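PDB 1R6V: fervidolysin from Fervidobacterium pennivorans, which degrades keratin into peptides as a subtilisin-like serine protease, allowing the bacterium to grow on native feathers. Local coordinates for residues K4-L9 against Q573-D578; N39-V44 against G53-E58; I62-I67 against I89-P94; E149-T154 against A435-P440; T388-V393 against K408-T413. The protein carries 1 engineered substitution. All blocks are in the same frame, centred on the assembly; numbering follows the deposited sequence.

Interaction 1. Residues K4-L9 against Q573-D578; sequences KDLASL and QFVVVD
In L6, chi1 of -157° swings CG to the side opposite the backbone nitrogen, which carries CD2 over to V575. Both methyls of V575 face this branch. L6 CD2 lies 3.4 Å from V575 CG1, tighter than normal van der Waals contact, and 3.7 Å from V575 CG2. L6 and V575 reach out from their own backbones and overlap antiparallel, one leucine methyl against the fork of the valine. A second apolar pair lies beside it. L9 CD1 meets V577 CG2 at 3.9 Å, and these two chains cross obliquely. V577 turns CG1 into the crowded position between its nitrogen and carbonyl carbon (chi1 65°), which leaves CG2 as the branch that meets L9. No hydrogen bond joins the two segments. L6 and L9 sit on a short turn whose residues 6-8 have helical angles but lack regular bonds. Two bonds within it are weak: L9 N to L6 O at 3.4 Å, and S8 N to D5 OD2 at 3.0 Å with a bent angle of 121°. The firmer polar grip comes from R587 of strand 584-589, whose NH2 bonds to both L6 O and L9 O. W644 and Q610 also pack on L6. V575 and V577 point toward the turn and V576 away, as the alternation of a beta strand requires. The contact is an apolar docking of the start of the chain, assigned to the propeptide, on a sheet of the second beta-sandwich domain.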
# COMPACT_ATOMS: atom_id res chain seq x y z
N LYS A 4 -5.47 8.09 39.41
CA LYS A 4 -4.56 8.83 40.28
C LYS A 4 -3.95 7.91 41.34
O LYS A 4 -2.81 8.12 41.76
CB LYS A 4 -5.30 9.99 40.96
CG LYS A 4 -5.73 11.11 40.01
CD LYS A 4 -6.45 12.23 40.75
CE LYS A 4 -6.86 13.36 39.80
NZ LYS A 4 -7.50 14.51 40.52
N ASP A 5 -4.70 6.90 41.76
CA ASP A 5 -4.24 5.96 42.77
C ASP A 5 -4.24 4.55 42.18
O ASP A 5 -5.18 4.16 41.49
CB ASP A 5 -5.15 6.02 44.00
CG ASP A 5 -4.63 5.17 45.14
OD1 ASP A 5 -3.46 5.34 45.53
OD2 ASP A 5 -5.40 4.33 45.66
N LEU A 6 -3.20 3.78 42.47
CA LEU A 6 -3.08 2.42 41.95
C LEU A 6 -3.90 1.41 42.75
O LEU A 6 -4.47 0.47 42.18
CB LEU A 6 -1.60 2.01 41.93
CG LEU A 6 -1.13 0.91 40.98
CD1 LEU A 6 0.40 0.82 41.02
CD2 LEU A 6 -1.74 -0.41 41.39
N ALA A 7 -3.97 1.60 44.06
CA ALA A 7 -4.72 0.70 44.94
C ALA A 7 -6.23 0.80 44.74
O ALA A 7 -6.96 -0.15 45.01
CB ALA A 7 -4.36 0.99 46.39
N SER A 8 -6.68 1.95 44.25
CA SER A 8 -8.11 2.18 44.05
C SER A 8 -8.62 1.72 42.68
O SER A 8 -9.83 1.69 42.45
CB SER A 8 -8.43 3.66 44.25
OG SER A 8 -7.72 4.45 43.31
N LEU A 9 -7.70 1.37 41.79
CA LEU A 9 -8.09 0.92 40.46
C LEU A 9 -8.80 -0.42 40.49
O LEU A 9 -8.42 -1.32 41.23
CB LEU A 9 -6.86 0.81 39.55
CG LEU A 9 -6.19 2.11 39.11
CD1 LEU A 9 -4.99 1.77 38.25
CD2 LEU A 9 -7.17 2.99 38.35
N GLN A 573 2.99 -4.49 47.43
CA GLN A 573 2.43 -5.44 46.49
C GLN A 573 2.88 -5.14 45.07
O GLN A 573 3.05 -3.98 44.69
CB GLN A 573 0.90 -5.44 46.53
CG GLN A 573 0.30 -5.81 47.87
CD GLN A 573 -1.19 -6.03 47.77
OE1 GLN A 573 -1.64 -7.04 47.20
NE2 GLN A 573 -1.97 -5.10 48.31
N PHE A 574 3.09 -6.21 44.31
CA PHE A 574 3.47 -6.14 42.91
C PHE A 574 2.13 -6.10 42.18
O PHE A 574 1.24 -6.90 42.46
CB PHE A 574 4.24 -7.39 42.50
CG PHE A 574 4.38 -7.57 41.01
CD1 PHE A 574 4.77 -6.52 40.19
CD2 PHE A 574 4.16 -8.82 40.43
CE1 PHE A 574 4.94 -6.70 38.81
CE2 PHE A 574 4.33 -9.01 39.06
CZ PHE A 574 4.72 -7.95 38.25
N VAL A 575 2.00 -5.16 41.26
CA VAL A 575 0.76 -4.99 40.52
C VAL A 575 0.97 -4.97 39.03
O VAL A 575 1.89 -4.33 38.53
CB VAL A 575 0.09 -3.67 40.90
CG1 VAL A 575 -1.31 -3.60 40.30
CG2 VAL A 575 0.03 -3.55 42.42
N VAL A 576 0.09 -5.66 38.31
CA VAL A 576 0.14 -5.68 36.85
C VAL A 576 -1.00 -4.74 36.48
O VAL A 576 -2.17 -4.98 36.80
CB VAL A 576 -0.11 -7.09 36.30
CG1 VAL A 576 -0.14 -7.05 34.78
CG2 VAL A 576 0.98 -8.03 36.78
N VAL A 577 -0.66 -3.65 35.80
CA VAL A 577 -1.65 -2.64 35.48
C VAL A 577 -1.75 -2.29 34.00
O VAL A 577 -0.84 -2.55 33.22
CB VAL A 577 -1.35 -1.36 36.32
CG1 VAL A 577 -0.02 -0.76 35.92
CG2 VAL A 577 -2.46 -0.35 36.18
N ASP A 578 -2.89 -1.72 33.63
CA ASP A 578 -3.13 -1.29 32.27
C ASP A 578 -2.21 -0.07 32.09
O ASP A 578 -2.09 0.76 32.99
CB ASP A 578 -4.60 -0.89 32.11
CG ASP A 578 -4.87 -0.15 30.82
OD1 ASP A 578 -5.22 1.05 30.90
OD2 ASP A 578 -4.73 -0.76 29.74

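Interaction 2. Residues N39-V44 against G53-E58; sequences NDRSEV and GKVVLE
A helix that begins near R41 runs beside strand 54-58, with the CA atoms of R41 and E58 10.0 Å apart, so long side chains bridge the gap. R41 grips E58 side-on in a bidentate salt bridge, with one nitrogen for each carboxylate oxygen. R41 NE donates to E58 OE2 at 2.9 Å and R41 NH2 to E58 OE1 at 2.9 Å. Both bonds are nearly straight, at 163° and 168°, and both oxygens lie near the guanidinium plane. The carboxylate is turned 41° from that plane. OE2 is met on its syn side, while OE1 is approached from above the carboxylate plane. R41 bends at chi2 and E58 does too, and the two side chains cross at about a right angle. V55 CG2 lies 4.1 Å from R41 NH2, a loose van der Waals contact oblique to the guanidinium. R41 NH1 also pairs with D45, one turn on in the helix, so the guanidinium has acidic partners on two sequence elements. With an alanine at R41, E58 would probably lose its bridge to the helix and D45 its salt-bridge mate. Next to R41, D40 acts as N-cap. Its OD1 accepts from S42 N at 2.9 Å and from S42 OG at 2.6 Å, both from the same face of the carboxylate. The first of these satisfies an amide of the first helical turn. The bridge lies at the surface of the propeptide. Helix 41-51 links strand 33-38 to strand 54-59, an outermost strand of the four-stranded antiparallel sheet, and both R41 and V55 touch V65 on the adjoining strand 64-68.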
# COMPACT_ATOMS: atom_id res chain seq x y z
N ASN A 39 -13.97 2.21 12.38
CA ASN A 39 -15.03 1.23 12.28
C ASN A 39 -16.24 2.06 12.71
O ASN A 39 -17.24 2.08 12.02
CB ASN A 39 -14.80 0.06 13.23
CG ASN A 39 -13.80 -0.94 12.68
OD1 ASN A 39 -13.80 -1.24 11.48
ND2 ASN A 39 -12.95 -1.47 13.55
N ASP A 40 -16.10 2.79 13.81
CA ASP A 40 -17.16 3.64 14.35
C ASP A 40 -16.88 5.11 14.04
O ASP A 40 -16.03 5.74 14.67
CB ASP A 40 -17.25 3.41 15.87
CG ASP A 40 -18.24 4.32 16.57
OD1 ASP A 40 -18.87 5.18 15.92
OD2 ASP A 40 -18.37 4.17 17.80
N ARG A 41 -17.59 5.66 13.06
CA ARG A 41 -17.38 7.06 12.66
C ARG A 41 -17.45 8.05 13.83
O ARG A 41 -16.77 9.07 13.82
CB ARG A 41 -18.41 7.45 11.58
CG ARG A 41 -18.39 8.93 11.14
CD ARG A 41 -17.02 9.37 10.59
NE ARG A 41 -16.97 10.79 10.23
CZ ARG A 41 -16.74 11.79 11.08
NH1 ARG A 41 -16.53 11.55 12.37
NH2 ARG A 41 -16.70 13.04 10.64
N SER A 42 -18.26 7.75 14.84
CA SER A 42 -18.36 8.68 15.97
C SER A 42 -17.04 8.80 16.75
O SER A 42 -16.73 9.87 17.30
CB SER A 42 -19.50 8.26 16.91
OG SER A 42 -19.19 7.07 17.62
N GLU A 43 -16.26 7.73 16.79
CA GLU A 43 -15.00 7.75 17.51
C GLU A 43 -14.01 8.70 16.87
O GLU A 43 -13.10 9.21 17.53
CB GLU A 43 -14.38 6.35 17.59
CG GLU A 43 -15.00 5.45 18.64
CD GLU A 43 -14.72 5.92 20.06
OE1 GLU A 43 -13.57 5.83 20.54
OE2 GLU A 43 -15.67 6.40 20.71
N VAL A 44 -14.16 8.92 15.57
CA VAL A 44 -13.25 9.82 14.87
C VAL A 44 -13.39 11.22 15.47
O VAL A 44 -12.42 11.97 15.53
CB VAL A 44 -13.57 9.87 13.35
CG1 VAL A 44 -12.64 10.84 12.64
CG2 VAL A 44 -13.42 8.47 12.75
N GLY A 53 -8.60 19.40 14.97
CA GLY A 53 -8.38 19.48 13.54
C GLY A 53 -9.65 19.72 12.76
O GLY A 53 -10.71 19.98 13.33
N LYS A 54 -9.53 19.63 11.44
CA LYS A 54 -10.68 19.83 10.59
C LYS A 54 -10.76 18.70 9.58
O LYS A 54 -9.78 18.38 8.91
CB LYS A 54 -10.58 21.15 9.82
CG LYS A 54 -11.76 21.35 8.89
CD LYS A 54 -11.64 22.62 8.10
CE LYS A 54 -10.42 22.62 7.20
NZ LYS A 54 -10.49 23.77 6.24
N VAL A 55 -11.94 18.09 9.50
CA VAL A 55 -12.18 17.01 8.55
C VAL A 55 -12.22 17.64 7.16
O VAL A 55 -12.98 18.59 6.94
CB VAL A 55 -13.53 16.33 8.82
CG1 VAL A 55 -13.87 15.34 7.71
CG2 VAL A 55 -13.48 15.61 10.16
N VAL A 56 -11.41 17.14 6.23
CA VAL A 56 -11.39 17.68 4.88
C VAL A 56 -11.89 16.69 3.83
O VAL A 56 -12.19 17.08 2.71
CB VAL A 56 -9.98 18.15 4.47
CG1 VAL A 56 -9.59 19.39 5.28
CG2 VAL A 56 -8.98 17.04 4.71
N LEU A 57 -11.96 15.41 4.19
CA LEU A 57 -12.43 14.39 3.26
C LEU A 57 -13.05 13.26 4.04
O LEU A 57 -12.49 12.81 5.05
CB LEU A 57 -11.27 13.84 2.42
CG LEU A 57 -11.59 12.78 1.37
CD1 LEU A 57 -12.48 13.35 0.27
CD2 LEU A 57 -10.28 12.29 0.77
N GLU A 58 -14.21 12.81 3.58
CA GLU A 58 -14.89 11.68 4.18
C GLU A 58 -15.05 10.66 3.06
O GLU A 58 -15.56 10.99 1.98
CB GLU A 58 -16.27 12.07 4.69
CG GLU A 58 -16.22 13.05 5.84
CD GLU A 58 -16.87 12.52 7.11
OE1 GLU A 58 -17.41 13.35 7.87
OE2 GLU A 58 -16.86 11.29 7.35

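Interaction 3. Residues I62-I67 against I89-P94; sequences IKVVSI and IRYVEP
One guanidinium nitrogen, R90 NH2, sits close to two successive backbone carbonyls, those of I62 and K63. The bond from R90 NH2 to I62 O is 3.1 Å long with an angle of 136°. The oxygen is tilted 25° from the guanidinium plane. K63 O is nearer, at 2.8 Å from R90 NH2, but its angle is too poor for a hydrogen bond. The bend at chi3 (-68°) brings NH2 to the two carbonyls, while NE donates to Y38 O of strand 33-38. The segments are not neighbours in the sheet: strand 33-38 separates them. Both carry a beta bulge, a G1 bulge at K63 and V64 and a classic bulge at R90 and Y91. K63 has positive phi, and its NZ bonds to N39 O. Farther along, V64 CG2 touches Y91 OH at 3.3 Å, and that hydroxyl bonds with T276 of the catalytic domain. A leucine in place of R90 would probably leave I62 O without its NH2 donor and Y38 O without its NE donor. R90 ties the ends of three strands together through the backbone carbonyls of I62 and Y38, its positive charge probably favouring such oxygens.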
# COMPACT_ATOMS: atom_id res chain seq x y z
N ILE A 62 -14.74 3.22 2.28
CA ILE A 62 -13.63 2.47 2.90
C ILE A 62 -13.40 2.96 4.35
O ILE A 62 -12.33 2.75 4.93
CB ILE A 62 -12.29 2.57 2.10
CG1 ILE A 62 -11.83 4.02 1.98
CG2 ILE A 62 -12.45 1.90 0.72
CD1 ILE A 62 -10.42 4.17 1.35
N LYS A 63 -14.42 3.59 4.92
CA LYS A 63 -14.35 4.07 6.30
C LYS A 63 -13.08 4.84 6.65
O LYS A 63 -12.34 4.48 7.57
CB LYS A 63 -14.53 2.89 7.27
CG LYS A 63 -15.93 2.29 7.28
CD LYS A 63 -15.95 1.04 8.15
CE LYS A 63 -17.35 0.58 8.50
NZ LYS A 63 -18.08 1.61 9.31
N VAL A 64 -12.85 5.92 5.92
CA VAL A 64 -11.69 6.78 6.12
C VAL A 64 -12.12 8.22 6.20
O VAL A 64 -13.04 8.65 5.51
CB VAL A 64 -10.67 6.66 4.95
CG1 VAL A 64 -9.65 7.80 5.02
CG2 VAL A 64 -9.95 5.33 5.03
N VAL A 65 -11.47 8.95 7.10
CA VAL A 65 -11.70 10.38 7.25
C VAL A 65 -10.30 10.98 7.25
O VAL A 65 -9.42 10.47 7.95
CB VAL A 65 -12.34 10.75 8.61
CG1 VAL A 65 -12.38 12.28 8.75
CG2 VAL A 65 -13.75 10.19 8.72
N SER A 66 -10.07 12.04 6.47
CA SER A 66 -8.77 12.69 6.46
C SER A 66 -8.95 13.94 7.31
O SER A 66 -9.94 14.66 7.16
CB SER A 66 -8.36 13.06 5.03
OG SER A 66 -9.25 14.01 4.49
N ILE A 67 -8.00 14.19 8.21
CA ILE A 67 -8.06 15.32 9.13
C ILE A 67 -6.88 16.26 9.00
O ILE A 67 -5.73 15.84 9.13
CB ILE A 67 -8.10 14.83 10.60
CG1 ILE A 67 -9.27 13.87 10.79
CG2 ILE A 67 -8.16 16.03 11.57
CD1 ILE A 67 -9.31 13.22 12.18
N ILE A 89 -11.48 2.51 16.27
CA ILE A 89 -10.59 3.10 15.26
C ILE A 89 -9.70 1.98 14.71
O ILE A 89 -9.16 1.19 15.49
CB ILE A 89 -9.69 4.21 15.88
CG1 ILE A 89 -10.54 5.42 16.29
CG2 ILE A 89 -8.62 4.65 14.89
CD1 ILE A 89 -11.39 6.02 15.19
N ARG A 90 -9.56 1.89 13.39
CA ARG A 90 -8.70 0.86 12.81
C ARG A 90 -7.24 1.30 12.74
O ARG A 90 -6.33 0.53 13.10
CB ARG A 90 -9.20 0.46 11.42
CG ARG A 90 -10.36 -0.56 11.43
CD ARG A 90 -10.78 -0.93 10.00
NE ARG A 90 -11.38 0.22 9.36
CZ ARG A 90 -10.99 0.75 8.20
NH1 ARG A 90 -9.98 0.22 7.51
NH2 ARG A 90 -11.61 1.83 7.75
N TYR A 91 -6.99 2.52 12.29
CA TYR A 91 -5.62 3.00 12.20
C TYR A 91 -5.58 4.50 12.00
O TYR A 91 -6.60 5.12 11.67
CB TYR A 91 -4.88 2.33 11.03
CG TYR A 91 -5.48 2.64 9.68
CD1 TYR A 91 -5.27 3.88 9.05
CD2 TYR A 91 -6.34 1.73 9.06
CE1 TYR A 91 -5.90 4.19 7.84
CE2 TYR A 91 -6.98 2.04 7.84
CZ TYR A 91 -6.76 3.26 7.24
OH TYR A 91 -7.38 3.57 6.05
N VAL A 92 -4.40 5.07 12.21
CA VAL A 92 -4.17 6.50 12.00
C VAL A 92 -2.83 6.54 11.29
O VAL A 92 -1.86 6.03 11.82
CB VAL A 92 -4.02 7.27 13.33
CG1 VAL A 92 -3.80 8.76 13.01
CG2 VAL A 92 -5.28 7.10 14.17
N GLU A 93 -2.78 7.13 10.10
CA GLU A 93 -1.51 7.18 9.37
C GLU A 93 -1.39 8.48 8.59
O GLU A 93 -2.38 9.18 8.39
CB GLU A 93 -1.47 6.00 8.39
CG GLU A 93 -2.55 6.10 7.32
CD GLU A 93 -2.61 4.89 6.39
OE1 GLU A 93 -3.48 4.89 5.50
OE2 GLU A 93 -1.79 3.96 6.55
N PRO A 94 -0.18 8.84 8.13
CA PRO A 94 -0.06 10.07 7.36
C PRO A 94 -0.33 9.71 5.88
O PRO A 94 -0.55 8.54 5.55
CB PRO A 94 1.41 10.46 7.55
CG PRO A 94 2.08 9.12 7.57
CD PRO A 94 1.16 8.28 8.46

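Interaction 4. Residues E149-T154 against A435-P440; sequences EEASGT and AALQGP
The one flat side-chain group in this contact is the carboxylate of E150, and it meets L437 mainly through OE1. E150 OE1 lies 3.7 Å from L437 CD2 and 4.1 Å from L437 CG. The other oxygen, OE2, forms a salt bridge with K397. E150 has CG anti to its nitrogen (chi1 169°) and stays straight beyond it, an extended chain that carries OE1 past the tip of L437. A151 meets the same leucine with its methyl. A151 CB is 4.0 Å from L437 CD1 and 4.2 Å from L437 CD2, so both branches of the leucine bear on it. No hydrogen bond crosses between the segments. K397 instead acts as a shared tie, since its NZ pairs with E150 and also bonds to L437 O. That lysine charge probably favours the ionised form of E150. Just after A151 the chain turns through S152, G153 and T154, and Q396 OE1 accepts from the amides of all three. G153 has positive phi, which suits glycine. On the other side, G439 is the first residue to leave helical angles, with positive phi, and a cis peptide bond precedes P440. V393 packs on A151 and L394 on L437. This is a meeting of helix ends in the subtilisin-like catalytic domain, where the end of helix 145-150 and the short helix 433-438 both rest on helix 380-397, near whose start lies S381, the probable charge-relay serine.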
# COMPACT_ATOMS: atom_id res chain seq x y z
N GLU A 149 -11.96 -6.79 -34.95
CA GLU A 149 -13.29 -7.13 -35.41
C GLU A 149 -13.98 -8.04 -34.40
O GLU A 149 -15.21 -8.04 -34.29
CB GLU A 149 -13.24 -7.83 -36.77
CG GLU A 149 -12.69 -6.96 -37.88
CD GLU A 149 -13.01 -7.54 -39.24
OE1 GLU A 149 -14.21 -7.57 -39.60
OE2 GLU A 149 -12.08 -7.98 -39.95
N GLU A 150 -13.19 -8.81 -33.66
CA GLU A 150 -13.76 -9.70 -32.65
C GLU A 150 -13.95 -8.96 -31.33
O GLU A 150 -15.00 -9.08 -30.68
CB GLU A 150 -12.87 -10.94 -32.44
CG GLU A 150 -13.26 -11.76 -31.21
CD GLU A 150 -12.45 -13.03 -31.02
OE1 GLU A 150 -11.33 -13.14 -31.56
OE2 GLU A 150 -12.93 -13.92 -30.30
N ALA A 151 -12.94 -8.20 -30.93
CA ALA A 151 -12.98 -7.45 -29.67
C ALA A 151 -12.04 -6.24 -29.75
O ALA A 151 -10.93 -6.35 -30.26
CB ALA A 151 -12.56 -8.36 -28.52
N SER A 152 -12.50 -5.10 -29.24
CA SER A 152 -11.70 -3.86 -29.26
C SER A 152 -11.88 -3.00 -28.00
O SER A 152 -11.42 -1.85 -27.95
CB SER A 152 -12.10 -3.03 -30.48
OG SER A 152 -13.45 -2.63 -30.38
N GLY A 153 -12.56 -3.54 -26.99
CA GLY A 153 -12.77 -2.79 -25.76
C GLY A 153 -14.12 -2.10 -25.66
O GLY A 153 -14.35 -1.29 -24.78
N THR A 154 -15.03 -2.42 -26.58
CA THR A 154 -16.36 -1.81 -26.58
C THR A 154 -17.06 -1.86 -25.22
O THR A 154 -17.15 -2.92 -24.61
CB THR A 154 -17.27 -2.52 -27.60
OG1 THR A 154 -16.61 -2.53 -28.87
CG2 THR A 154 -18.60 -1.80 -27.73
N ALA A 435 -2.90 -14.13 -28.41
CA ALA A 435 -2.95 -15.40 -27.69
C ALA A 435 -3.91 -15.30 -26.49
O ALA A 435 -4.67 -16.24 -26.21
CB ALA A 435 -1.55 -15.81 -27.21
N ALA A 436 -3.89 -14.17 -25.80
CA ALA A 436 -4.78 -14.01 -24.65
C ALA A 436 -6.24 -14.03 -25.06
O ALA A 436 -7.08 -14.66 -24.41
CB ALA A 436 -4.47 -12.70 -23.92
N LEU A 437 -6.56 -13.36 -26.17
CA LEU A 437 -7.95 -13.28 -26.61
C LEU A 437 -8.51 -14.65 -27.00
O LEU A 437 -9.72 -14.88 -26.92
CB LEU A 437 -8.07 -12.30 -27.78
CG LEU A 437 -9.48 -11.85 -28.18
CD1 LEU A 437 -10.16 -11.16 -27.01
CD2 LEU A 437 -9.37 -10.92 -29.36
N GLN A 438 -7.63 -15.56 -27.43
CA GLN A 438 -8.06 -16.90 -27.80
C GLN A 438 -8.62 -17.63 -26.60
O GLN A 438 -9.54 -18.45 -26.72
CB GLN A 438 -6.89 -17.70 -28.37
CG GLN A 438 -6.45 -17.21 -29.74
CD GLN A 438 -5.45 -18.14 -30.39
OE1 GLN A 438 -5.68 -19.34 -30.47
NE2 GLN A 438 -4.35 -17.58 -30.86
N GLY A 439 -8.07 -17.31 -25.43
CA GLY A 439 -8.53 -17.93 -24.21
C GLY A 439 -8.30 -19.43 -24.23
O GLY A 439 -7.35 -19.92 -24.84
N PRO A 440 -9.16 -20.19 -23.54
CA PRO A 440 -10.28 -19.66 -22.78
C PRO A 440 -9.80 -19.01 -21.48
O PRO A 440 -8.62 -19.05 -21.14
CB PRO A 440 -11.12 -20.91 -22.51
CG PRO A 440 -10.06 -21.96 -22.31
CD PRO A 440 -9.12 -21.66 -23.47

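Interaction 5. Residues T388-V393 against K408-T413; sequences TGVVAV and KLLENT
Apolar contacts between L410 and two successive valines, V390 and V391, make the whole interface. L410 CD2 meets V390 CG1 at 3.7 Å, and L410 CD1 reaches V391 CG2 at 4.2 Å. L410 places CG anti to its carbonyl carbon (chi1 -64°), and its two methyls then fall one to each valine. V390 and L410 interleave from opposing helices. All three residues are buried. V391 and L410 mark the closest backbone approach, with CA atoms 8.5 Å apart.

No hydrogen bond crosses between the segments. Within helix 403-413, K408 NZ forms a salt bridge with E411 OE1 at 2.9 Å, meeting the oxygen nearly end-on, and E411 OE2 pairs with R407. This carboxylate thus lies between two basic side chains, which is likely to keep it ionised. Near the helix end, T413 OG1 donates to L409 O at 2.8 Å, a bond to the carbonyl one turn back.

The contact joins two successive helices of the subtilase domain. L410 also packs on V387 and L394 of helix 380-397 and on V431. V391 touches V290 of strand 290-294 in the central sheet, and V390 touches L433 of helix 433-438.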
# COMPACT_ATOMS: atom_id res chain seq x y z
N THR A 388 -2.96 -2.33 -19.97
CA THR A 388 -4.30 -1.87 -19.63
C THR A 388 -5.20 -1.99 -20.86
O THR A 388 -6.38 -2.38 -20.75
CB THR A 388 -4.26 -0.41 -19.11
OG1 THR A 388 -3.55 -0.39 -17.86
CG2 THR A 388 -5.65 0.14 -18.86
N GLY A 389 -4.65 -1.69 -22.03
CA GLY A 389 -5.41 -1.81 -23.26
C GLY A 389 -5.77 -3.26 -23.56
O GLY A 389 -6.88 -3.57 -24.00
N VAL A 390 -4.83 -4.17 -23.34
CA VAL A 390 -5.09 -5.58 -23.57
C VAL A 390 -6.21 -6.03 -22.62
O VAL A 390 -7.12 -6.74 -23.03
CB VAL A 390 -3.82 -6.43 -23.35
CG1 VAL A 390 -4.18 -7.92 -23.32
CG2 VAL A 390 -2.82 -6.17 -24.48
N VAL A 391 -6.13 -5.63 -21.36
CA VAL A 391 -7.17 -6.00 -20.40
C VAL A 391 -8.55 -5.50 -20.86
O VAL A 391 -9.56 -6.20 -20.75
CB VAL A 391 -6.86 -5.42 -18.97
CG1 VAL A 391 -8.05 -5.69 -18.01
CG2 VAL A 391 -5.61 -6.10 -18.41
N ALA A 392 -8.61 -4.26 -21.35
CA ALA A 392 -9.88 -3.72 -21.80
C ALA A 392 -10.49 -4.56 -22.93
O ALA A 392 -11.70 -4.78 -22.95
CB ALA A 392 -9.71 -2.26 -22.25
N VAL A 393 -9.65 -5.00 -23.86
CA VAL A 393 -10.13 -5.84 -24.97
C VAL A 393 -10.62 -7.18 -24.41
O VAL A 393 -11.70 -7.68 -24.77
CB VAL A 393 -9.00 -6.04 -26.05
CG1 VAL A 393 -9.48 -6.98 -27.18
CG2 VAL A 393 -8.65 -4.68 -26.67
N LYS A 408 -4.06 -14.16 -14.77
CA LYS A 408 -3.53 -15.46 -15.16
C LYS A 408 -3.60 -15.70 -16.66
O LYS A 408 -2.75 -16.40 -17.21
CB LYS A 408 -4.25 -16.61 -14.43
CG LYS A 408 -4.01 -16.64 -12.92
CD LYS A 408 -2.51 -16.60 -12.53
CE LYS A 408 -1.67 -17.63 -13.26
NZ LYS A 408 -0.24 -17.55 -12.80
N LEU A 409 -4.61 -15.15 -17.32
CA LEU A 409 -4.73 -15.34 -18.76
C LEU A 409 -3.53 -14.67 -19.42
O LEU A 409 -2.90 -15.23 -20.32
CB LEU A 409 -6.02 -14.71 -19.28
CG LEU A 409 -6.25 -14.81 -20.80
CD1 LEU A 409 -6.08 -16.26 -21.32
CD2 LEU A 409 -7.65 -14.31 -21.10
N LEU A 410 -3.20 -13.46 -18.96
CA LEU A 410 -2.05 -12.76 -19.52
C LEU A 410 -0.75 -13.53 -19.31
O LEU A 410 0.08 -13.62 -20.22
CB LEU A 410 -1.89 -11.38 -18.88
CG LEU A 410 -3.02 -10.38 -19.14
CD1 LEU A 410 -2.66 -9.10 -18.43
CD2 LEU A 410 -3.23 -10.17 -20.59
N GLU A 411 -0.55 -14.05 -18.10
CA GLU A 411 0.68 -14.77 -17.79
C GLU A 411 0.76 -16.10 -18.52
O GLU A 411 1.83 -16.48 -18.98
CB GLU A 411 0.78 -14.97 -16.28
CG GLU A 411 0.97 -13.64 -15.51
CD GLU A 411 0.87 -13.78 -14.01
OE1 GLU A 411 0.67 -14.92 -13.51
OE2 GLU A 411 0.99 -12.74 -13.32
N ASN A 412 -0.38 -16.78 -18.65
CA ASN A 412 -0.40 -18.06 -19.34
C ASN A 412 -0.18 -17.95 -20.85
O ASN A 412 0.24 -18.93 -21.48
CB ASN A 412 -1.74 -18.78 -19.11
CG ASN A 412 -1.91 -19.25 -17.67
OD1 ASN A 412 -0.95 -19.31 -16.91
ND2 ASN A 412 -3.14 -19.59 -17.31
N THR A 413 -0.42 -16.78 -21.42
CA THR A 413 -0.26 -16.61 -22.87
C THR A 413 0.88 -15.71 -23.30
O THR A 413 1.07 -15.45 -24.50
CB THR A 413 -1.57 -16.08 -23.52
OG1 THR A 413 -1.97 -14.84 -22.90
CG2 THR A 413 -2.69 -17.09 -23.36

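From the N terminus, interaction 1 joins the start of the propeptide to the second beta-sandwich domain and closes a loop that holds every other contact. Interactions 2 and 3 follow in series within the propeptide. They touch where strands 54-59 and 64-68 pair, and where K63 NZ meets N39 O. Interaction 4 then closes a long loop in the catalytic domain, from helix 145-150 to helix 433-438. Interaction 5 is nested inside it and touches it, with T413 against A435 and A436 and with V393 against A151. No loops cross. Interactions 1 and 4 are about 70 Å apart, centre to centre, on opposite sides of the chain's centre.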